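Local coordinates for hypothetical protein Atu1826 (Agrobacterium tumefaciens, PDB 2I3D) that is of unknown function but is a putative alpha/beta hydrolase, probably a serine hydrolase related to the S15 family of X-Pro dipeptidyl-peptidases, at residues Q70-F80 and M222-L233. Numbering follows the deposited sequence.
Sequences QLFYLFQKRGF and MGECEDYLDRRL
Leu74 is the knob at the middle of this helix pair, set into a hole formed by Met222, Cys225, Glu226 and Leu229. Its CD2 rests 3.8 Å from Cys225 CB and against the backbone there, CD1 lies over the start of the Glu226 side chain, and CG meets Leu229 CD2. The segment axes run 29° apart, in the same general direction. Toward the N-terminal end of 70-80, the selenomethionine Met222 curls at both chi2 and chi3, which brings its CE to 3.5 Å from Gln70 O and also near Leu71 CD2. Both Leu229 methyls meet Phe75: CD2 lies over one face of its ring, offset from the centre (4.2 Å to the centroid, a CH-pi contact), and also packs on Arg78 CG; CD1 meets Phe75 CE1 and reaches Phe80 CZ. Beneath this layer, Phe75 and Leu229 both touch Met150 of strand 146-152, so the pair packs on one side of the central sheet of the alpha/beta-hydrolase fold.

Polar contacts border the other side. Arg78, just past the helix and before the Gly79 of a Schellman motif, grips Asp230 side-on: NE donates to OD1 at 2.7 Å and NH2 to OD2 at 3.0 Å, both at 174° and on syn lone pairs, with the two planes nearly coplanar. A bend at chi2 (-51°) turns the chain back across the neighbouring helix toward Glu226. Arg78 NH2 also donates to Glu226 OE2 at 2.8 Å, on its anti lone pair, less straight and tilted from the guanidinium plane. Lys77 NZ adds a long salt bridge to the same oxygen.

Two carboxylates thus fix the rotation of one guanidinium, their charges probably balanced largely by Arg78 and Lys77, giving the hydrophobic helix interface an ion-paired border.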
ATOM      1  N   GLN B  70      -6.335  -7.237   0.647  1.00 11.91           N
ATOM      2  CA  GLN B  70      -7.759  -7.385   0.323  1.00 13.36           C
ATOM      3  C   GLN B  70      -8.042  -8.548  -0.634  1.00 13.31           C
ATOM      4  O   GLN B  70      -9.045  -9.238  -0.470  1.00 13.13           O
ATOM      5  CB  GLN B  70      -8.293  -6.093  -0.257  1.00 14.25           C
ATOM      6  CG  GLN B  70      -8.335  -4.973   0.809  1.00 15.18           C
ATOM      7  CD  GLN B  70      -9.375  -5.217   1.843  1.00 18.93           C
ATOM      8  OE1 GLN B  70     -10.505  -5.689   1.531  1.00 22.35           O
ATOM      9  NE2 GLN B  70      -9.015  -4.975   3.103  1.00 22.44           N
ATOM     10  N   LEU B  71      -7.171  -8.786  -1.616  1.00 12.61           N
ATOM     11  CA  LEU B  71      -7.370  -9.943  -2.473  1.00 12.51           C
ATOM     12  C   LEU B  71      -7.265 -11.221  -1.640  1.00 12.87           C
ATOM     13  O   LEU B  71      -8.085 -12.129  -1.773  1.00 13.16           O
ATOM     14  CB  LEU B  71      -6.338  -9.979  -3.612  1.00 11.98           C
ATOM     15  CG  LEU B  71      -6.551  -8.927  -4.727  1.00 11.24           C
ATOM     16  CD1 LEU B  71      -5.288  -8.703  -5.557  1.00 14.61           C
ATOM     17  CD2 LEU B  71      -7.767  -9.353  -5.648  1.00 12.60           C
ATOM     18  N   PHE B  72      -6.206 -11.303  -0.820  1.00 13.50           N
ATOM     19  CA  PHE B  72      -6.070 -12.425   0.099  1.00 13.64           C
ATOM     20  C   PHE B  72      -7.367 -12.634   0.909  1.00 14.04           C
ATOM     21  O   PHE B  72      -7.915 -13.756   0.976  1.00 14.48           O
ATOM     22  CB  PHE B  72      -4.885 -12.154   1.011  1.00 14.00           C
ATOM     23  CG  PHE B  72      -4.635 -13.224   2.029  1.00 16.12           C
ATOM     24  CD1 PHE B  72      -3.627 -14.174   1.820  1.00 17.04           C
ATOM     25  CD2 PHE B  72      -5.358 -13.246   3.235  1.00 16.45           C
ATOM     26  CE1 PHE B  72      -3.346 -15.154   2.798  1.00 17.77           C
ATOM     27  CE2 PHE B  72      -5.094 -14.207   4.220  1.00 18.26           C
ATOM     28  CZ  PHE B  72      -4.084 -15.177   4.003  1.00 17.14           C
ATOM     29  N   TYR B  73      -7.861 -11.558   1.529  1.00 14.41           N
ATOM     30  CA  TYR B  73      -9.048 -11.662   2.370  1.00 16.59           C
ATOM     31  C   TYR B  73     -10.301 -12.107   1.582  1.00 15.71           C
ATOM     32  O   TYR B  73     -11.094 -12.901   2.088  1.00 14.94           O
ATOM     33  CB  TYR B  73      -9.292 -10.315   3.040  1.00 19.04           C
ATOM     34  CG  TYR B  73     -10.350 -10.331   4.105  1.00 23.42           C
ATOM     35  CD1 TYR B  73     -10.152 -11.008   5.314  1.00 26.79           C
ATOM     36  CD2 TYR B  73     -11.541  -9.657   3.908  1.00 28.67           C
ATOM     37  CE1 TYR B  73     -11.149 -11.011   6.306  1.00 27.50           C
ATOM     38  CE2 TYR B  73     -12.540  -9.659   4.882  1.00 29.79           C
ATOM     39  CZ  TYR B  73     -12.333 -10.340   6.058  1.00 27.38           C
ATOM     40  OH  TYR B  73     -13.352 -10.282   6.986  1.00 28.77           O
ATOM     41  N   LEU B  74     -10.458 -11.634   0.334  1.00 13.55           N
ATOM     42  CA  LEU B  74     -11.544 -12.090  -0.539  1.00 13.89           C
ATOM     43  C   LEU B  74     -11.562 -13.611  -0.707  1.00 14.25           C
ATOM     44  O   LEU B  74     -12.615 -14.278  -0.519  1.00 15.01           O
ATOM     45  CB  LEU B  74     -11.404 -11.425  -1.912  1.00 13.15           C
ATOM     46  CG  LEU B  74     -12.418 -11.927  -2.949  1.00 13.67           C
ATOM     47  CD1 LEU B  74     -13.872 -11.827  -2.402  1.00 15.96           C
ATOM     48  CD2 LEU B  74     -12.241 -11.046  -4.229  1.00 15.95           C
ATOM     49  N   PHE B  75     -10.429 -14.168  -1.101  1.00 13.91           N
ATOM     50  CA  PHE B  75     -10.384 -15.616  -1.296  1.00 14.23           C
ATOM     51  C   PHE B  75     -10.588 -16.372   0.016  1.00 16.92           C
ATOM     52  O   PHE B  75     -11.289 -17.389   0.041  1.00 18.05           O
ATOM     53  CB  PHE B  75      -9.097 -16.018  -2.003  1.00 13.32           C
ATOM     54  CG  PHE B  75      -9.103 -15.680  -3.471  1.00 12.65           C
ATOM     55  CD1 PHE B  75      -9.687 -16.563  -4.412  1.00 11.63           C
ATOM     56  CD2 PHE B  75      -8.581 -14.445  -3.932  1.00 12.23           C
ATOM     57  CE1 PHE B  75      -9.701 -16.236  -5.804  1.00  9.64           C
ATOM     58  CE2 PHE B  75      -8.586 -14.098  -5.331  1.00 12.16           C
ATOM     59  CZ  PHE B  75      -9.167 -14.982  -6.266  1.00 12.04           C
ATOM     60  N   GLN B  76      -9.992 -15.854   1.078  1.00 17.95           N
ATOM     61  CA  GLN B  76     -10.133 -16.409   2.432  0.70 20.53           C
ATOM     62  C   GLN B  76     -11.607 -16.558   2.769  1.00 20.15           C
ATOM     63  O   GLN B  76     -12.105 -17.626   3.153  1.00 20.63           O
ATOM     64  CB  GLN B  76      -9.492 -15.450   3.471  0.70 20.74           C
ATOM     65  CG  GLN B  76      -9.614 -15.975   4.921  0.70 22.94           C
ATOM     66  CD  GLN B  76      -8.853 -15.162   5.959  0.70 22.92           C
ATOM     67  OE1 GLN B  76      -8.086 -14.251   5.653  0.70 23.55           O
ATOM     68  NE2 GLN B  76      -9.065 -15.516   7.222  0.70 26.40           N
ATOM     69  N   LYS B  77     -12.317 -15.442   2.641  1.00 20.53           N
ATOM     70  CA  LYS B  77     -13.733 -15.406   2.992  1.00 22.30           C
ATOM     71  C   LYS B  77     -14.582 -16.334   2.131  1.00 21.48           C
ATOM     72  O   LYS B  77     -15.660 -16.718   2.576  1.00 22.68           O
ATOM     73  CB  LYS B  77     -14.314 -14.004   2.856  1.00 21.64           C
ATOM     74  CG  LYS B  77     -13.832 -12.955   3.826  1.00 26.25           C
ATOM     75  CD  LYS B  77     -14.613 -11.628   3.516  1.00 27.28           C
ATOM     76  CE  LYS B  77     -14.303 -11.122   2.078  1.00 31.19           C
ATOM     77  NZ  LYS B  77     -15.403 -10.405   1.338  1.00 32.61           N
ATOM     78  N   ARG B  78     -14.133 -16.656   0.909  1.00 20.43           N
ATOM     79  CA  ARG B  78     -14.888 -17.557   0.022  1.00 20.53           C
ATOM     80  C   ARG B  78     -14.466 -19.049   0.141  1.00 20.95           C
ATOM     81  O   ARG B  78     -14.797 -19.879  -0.729  1.00 21.99           O
ATOM     82  CB  ARG B  78     -14.842 -17.069  -1.430  1.00 20.59           C
ATOM     83  CG  ARG B  78     -15.556 -15.743  -1.655  1.00 21.61           C
ATOM     84  CD  ARG B  78     -16.969 -15.725  -1.104  1.00 25.75           C
ATOM     85  NE  ARG B  78     -17.653 -14.497  -1.509  1.00 30.09           N
ATOM     86  CZ  ARG B  78     -17.741 -13.372  -0.793  1.00 32.17           C
ATOM     87  NH1 ARG B  78     -17.212 -13.300   0.423  1.00 34.68           N
ATOM     88  NH2 ARG B  78     -18.377 -12.308  -1.305  1.00 32.61           N
ATOM     89  N   GLY B  79     -13.740 -19.373   1.213  1.00 19.96           N
ATOM     90  CA  GLY B  79     -13.382 -20.766   1.539  1.00 20.75           C
ATOM     91  C   GLY B  79     -12.138 -21.329   0.883  1.00 20.95           C
ATOM     92  O   GLY B  79     -11.891 -22.541   0.946  1.00 21.15           O
ATOM     93  N   PHE B  80     -11.337 -20.475   0.248  1.00 19.26           N
ATOM     94  CA  PHE B  80     -10.093 -20.938  -0.366  1.00 19.42           C
ATOM     95  C   PHE B  80      -8.996 -21.121   0.697  1.00 19.25           C
ATOM     96  O   PHE B  80      -8.920 -20.371   1.679  1.00 19.09           O
ATOM     97  CB  PHE B  80      -9.552 -19.901  -1.370  1.00 18.62           C
ATOM     98  CG  PHE B  80     -10.260 -19.890  -2.714  1.00 18.13           C
ATOM     99  CD1 PHE B  80     -11.569 -19.436  -2.815  1.00 18.77           C
ATOM    100  CD2 PHE B  80      -9.591 -20.302  -3.874  1.00 18.55           C
ATOM    101  CE1 PHE B  80     -12.222 -19.413  -4.059  1.00 17.71           C
ATOM    102  CE2 PHE B  80     -10.228 -20.297  -5.115  1.00 17.78           C
ATOM    103  CZ  PHE B  80     -11.538 -19.833  -5.213  1.00 17.62           C
HETATM  104  N   MSE B 222     -12.243  -3.614  -5.227  1.00 10.55           N
HETATM  105  CA  MSE B 222     -12.455  -4.855  -4.494  1.00 11.34           C
HETATM  106  C   MSE B 222     -13.899  -5.364  -4.672  1.00 10.73           C
HETATM  107  O   MSE B 222     -14.135  -6.575  -4.699  1.00 12.71           O
HETATM  108  CB  MSE B 222     -12.090  -4.688  -3.019  1.00 12.65           C
HETATM  109  CG  MSE B 222     -10.581  -4.495  -2.781  1.00 14.55           C
HETATM  110 SE   MSE B 222      -9.465  -5.800  -3.812  0.75 21.27          SE
HETATM  111  CE  MSE B 222     -10.276  -7.307  -3.156  1.00 14.02           C
ATOM    112  N   GLY B 223     -14.859  -4.449  -4.802  1.00 12.38           N
ATOM    113  CA  GLY B 223     -16.245  -4.821  -5.143  1.00 11.71           C
ATOM    114  C   GLY B 223     -16.345  -5.550  -6.463  1.00 12.21           C
ATOM    115  O   GLY B 223     -17.077  -6.525  -6.599  1.00 13.02           O
ATOM    116  N   GLU B 224     -15.594  -5.077  -7.446  1.00 11.51           N
ATOM    117  CA  GLU B 224     -15.584  -5.727  -8.769  1.00 11.96           C
ATOM    118  C   GLU B 224     -14.920  -7.092  -8.682  1.00 11.12           C
ATOM    119  O   GLU B 224     -15.434  -8.055  -9.262  1.00 11.49           O
ATOM    120  CB  GLU B 224     -14.858  -4.855  -9.785  1.00 13.18           C
ATOM    121  CG  GLU B 224     -15.598  -3.514 -10.103  1.00 15.40           C
ATOM    122  CD  GLU B 224     -16.792  -3.654 -11.042  1.00 20.12           C
ATOM    123  OE1 GLU B 224     -17.117  -4.765 -11.513  1.00 23.78           O
ATOM    124  OE2 GLU B 224     -17.385  -2.596 -11.341  1.00 25.49           O
ATOM    125  N   CYS B 225     -13.800  -7.184  -7.951  1.00 10.63           N
ATOM    126  CA  CYS B 225     -13.160  -8.507  -7.723  1.00 10.18           C
ATOM    127  C   CYS B 225     -14.107  -9.501  -6.992  1.00 10.80           C
ATOM    128  O   CYS B 225     -14.219 -10.652  -7.380  1.00 10.65           O
ATOM    129  CB  CYS B 225     -11.861  -8.334  -6.935  1.00 10.73           C
ATOM    130  SG  CYS B 225     -10.616  -7.441  -7.915  1.00 12.20           S
ATOM    131  N   GLU B 226     -14.783  -9.016  -5.944  1.00 11.27           N
ATOM    132  CA  GLU B 226     -15.749  -9.834  -5.206  1.00 11.90           C
ATOM    133  C   GLU B 226     -16.893 -10.351  -6.109  1.00 12.12           C
ATOM    134  O   GLU B 226     -17.163 -11.548  -6.147  1.00 14.41           O
ATOM    135  CB  GLU B 226     -16.290  -9.051  -4.011  1.00 12.90           C
ATOM    136  CG  GLU B 226     -17.256  -9.794  -3.178  1.00 17.77           C
ATOM    137  CD  GLU B 226     -17.802  -8.911  -2.034  1.00 23.88           C
ATOM    138  OE1 GLU B 226     -17.902  -7.649  -2.198  1.00 26.06           O
ATOM    139  OE2 GLU B 226     -18.129  -9.495  -0.973  1.00 26.68           O
ATOM    140  N   ASP B 227     -17.489  -9.440  -6.875  1.00 12.32           N
ATOM    141  CA  ASP B 227     -18.591  -9.784  -7.785  0.70 12.72           C
ATOM    142  C   ASP B 227     -18.118 -10.798  -8.800  1.00 12.20           C
ATOM    143  O   ASP B 227     -18.827 -11.757  -9.093  1.00 13.30           O
ATOM    144  CB  ASP B 227     -19.128  -8.552  -8.517  0.70 13.26           C
ATOM    145  CG  ASP B 227     -19.798  -7.545  -7.593  0.70 14.30           C
ATOM    146  OD1 ASP B 227     -20.063  -7.862  -6.413  0.70 16.86           O
ATOM    147  OD2 ASP B 227     -20.063  -6.427  -8.059  0.70 16.65           O
ATOM    148  N   TYR B 228     -16.901 -10.621  -9.305  1.00 11.86           N
ATOM    149  CA  TYR B 228     -16.401 -11.543 -10.330  1.00 11.01           C
ATOM    150  C   TYR B 228     -16.251 -12.966  -9.716  1.00 10.68           C
ATOM    151  O   TYR B 228     -16.642 -13.980 -10.298  1.00 10.38           O
ATOM    152  CB  TYR B 228     -15.050 -11.068 -10.882  1.00 11.80           C
ATOM    153  CG  TYR B 228     -14.550 -12.008 -11.947  1.00 10.24           C
ATOM    154  CD1 TYR B 228     -15.196 -12.056 -13.207  1.00  9.97           C
ATOM    155  CD2 TYR B 228     -13.495 -12.894 -11.676  1.00 10.10           C
ATOM    156  CE1 TYR B 228     -14.761 -12.928 -14.196  1.00 10.40           C
ATOM    157  CE2 TYR B 228     -13.050 -13.801 -12.624  1.00  9.29           C
ATOM    158  CZ  TYR B 228     -13.694 -13.833 -13.881  1.00  8.91           C
ATOM    159  OH  TYR B 228     -13.254 -14.745 -14.806  1.00 10.57           O
ATOM    160  N   LEU B 229     -15.645 -13.046  -8.547  1.00 10.84           N
ATOM    161  CA  LEU B 229     -15.396 -14.367  -7.953  1.00 11.26           C
ATOM    162  C   LEU B 229     -16.732 -15.029  -7.603  1.00 11.57           C
ATOM    163  O   LEU B 229     -16.922 -16.230  -7.831  1.00 12.22           O
ATOM    164  CB  LEU B 229     -14.502 -14.205  -6.721  1.00 11.62           C
ATOM    165  CG  LEU B 229     -14.178 -15.511  -5.992  1.00 13.00           C
ATOM    166  CD1 LEU B 229     -13.429 -16.424  -6.938  1.00 10.38           C
ATOM    167  CD2 LEU B 229     -13.328 -15.173  -4.741  1.00 12.67           C
ATOM    168  N   ASP B 230     -17.668 -14.239  -7.084  1.00 11.77           N
ATOM    169  CA  ASP B 230     -18.993 -14.759  -6.748  1.00 12.90           C
ATOM    170  C   ASP B 230     -19.718 -15.300  -7.961  1.00 12.38           C
ATOM    171  O   ASP B 230     -20.294 -16.415  -7.914  1.00 13.42           O
ATOM    172  CB  ASP B 230     -19.811 -13.690  -6.012  1.00 14.42           C
ATOM    173  CG  ASP B 230     -19.391 -13.574  -4.550  1.00 16.77           C
ATOM    174  OD1 ASP B 230     -18.688 -14.503  -4.033  1.00 19.54           O
ATOM    175  OD2 ASP B 230     -19.738 -12.566  -3.913  1.00 21.54           O
ATOM    176  N   ARG B 231     -19.658 -14.545  -9.059  1.00 10.92           N
ATOM    177  CA  ARG B 231     -20.261 -15.054 -10.291  1.00 11.11           C
ATOM    178  C   ARG B 231     -19.573 -16.327 -10.786  1.00 11.68           C
ATOM    179  O   ARG B 231     -20.244 -17.313 -11.152  1.00 12.90           O
ATOM    180  CB  ARG B 231     -20.333 -13.963 -11.358  1.00 11.98           C
ATOM    181  CG  ARG B 231     -21.403 -12.930 -10.991  1.00 10.97           C
ATOM    182  CD  ARG B 231     -21.458 -11.756 -11.978  1.00 13.29           C
ATOM    183  NE  ARG B 231     -22.064 -12.107 -13.271  1.00 11.89           N
ATOM    184  CZ  ARG B 231     -22.090 -11.277 -14.304  1.00 14.46           C
ATOM    185  NH1 ARG B 231     -21.588 -10.013 -14.176  1.00 14.64           N
ATOM    186  NH2 ARG B 231     -22.686 -11.674 -15.441  1.00 11.35           N
ATOM    187  N   ARG B 232     -18.237 -16.346 -10.746  1.00 10.88           N
ATOM    188  CA  ARG B 232     -17.503 -17.545 -11.207  1.00  9.96           C
ATOM    189  C   ARG B 232     -17.849 -18.721 -10.300  1.00 11.28           C
ATOM    190  O   ARG B 232     -18.031 -19.824 -10.804  1.00 13.40           O
ATOM    191  CB  ARG B 232     -15.981 -17.263 -11.208  1.00 10.60           C
ATOM    192  CG  ARG B 232     -15.500 -16.383 -12.377  1.00 10.56           C
ATOM    193  CD  ARG B 232     -15.421 -17.169 -13.689  1.00 11.89           C
ATOM    194  NE  ARG B 232     -14.652 -18.429 -13.586  1.00 13.29           N
ATOM    195  CZ  ARG B 232     -13.337 -18.550 -13.850  1.00 12.70           C
ATOM    196  NH1 ARG B 232     -12.589 -17.489 -14.168  1.00 11.93           N
ATOM    197  NH2 ARG B 232     -12.751 -19.735 -13.754  1.00 12.83           N
ATOM    198  N   LEU B 233     -17.926 -18.520  -8.976  1.00 12.06           N
ATOM    199  CA  LEU B 233     -18.296 -19.658  -8.098  1.00 12.84           C
ATOM    200  C   LEU B 233     -19.721 -20.155  -8.342  1.00 14.09           C
ATOM    201  O   LEU B 233     -20.052 -21.294  -7.976  1.00 15.96           O
ATOM    202  CB  LEU B 233     -18.116 -19.245  -6.642  1.00 14.12           C
ATOM    203  CG  LEU B 233     -16.636 -19.021  -6.299  1.00 15.12           C
ATOM    204  CD1 LEU B 233     -16.512 -18.428  -4.896  1.00 16.26           C
ATOM    205  CD2 LEU B 233     -15.812 -20.316  -6.454  1.00 18.45           C
TER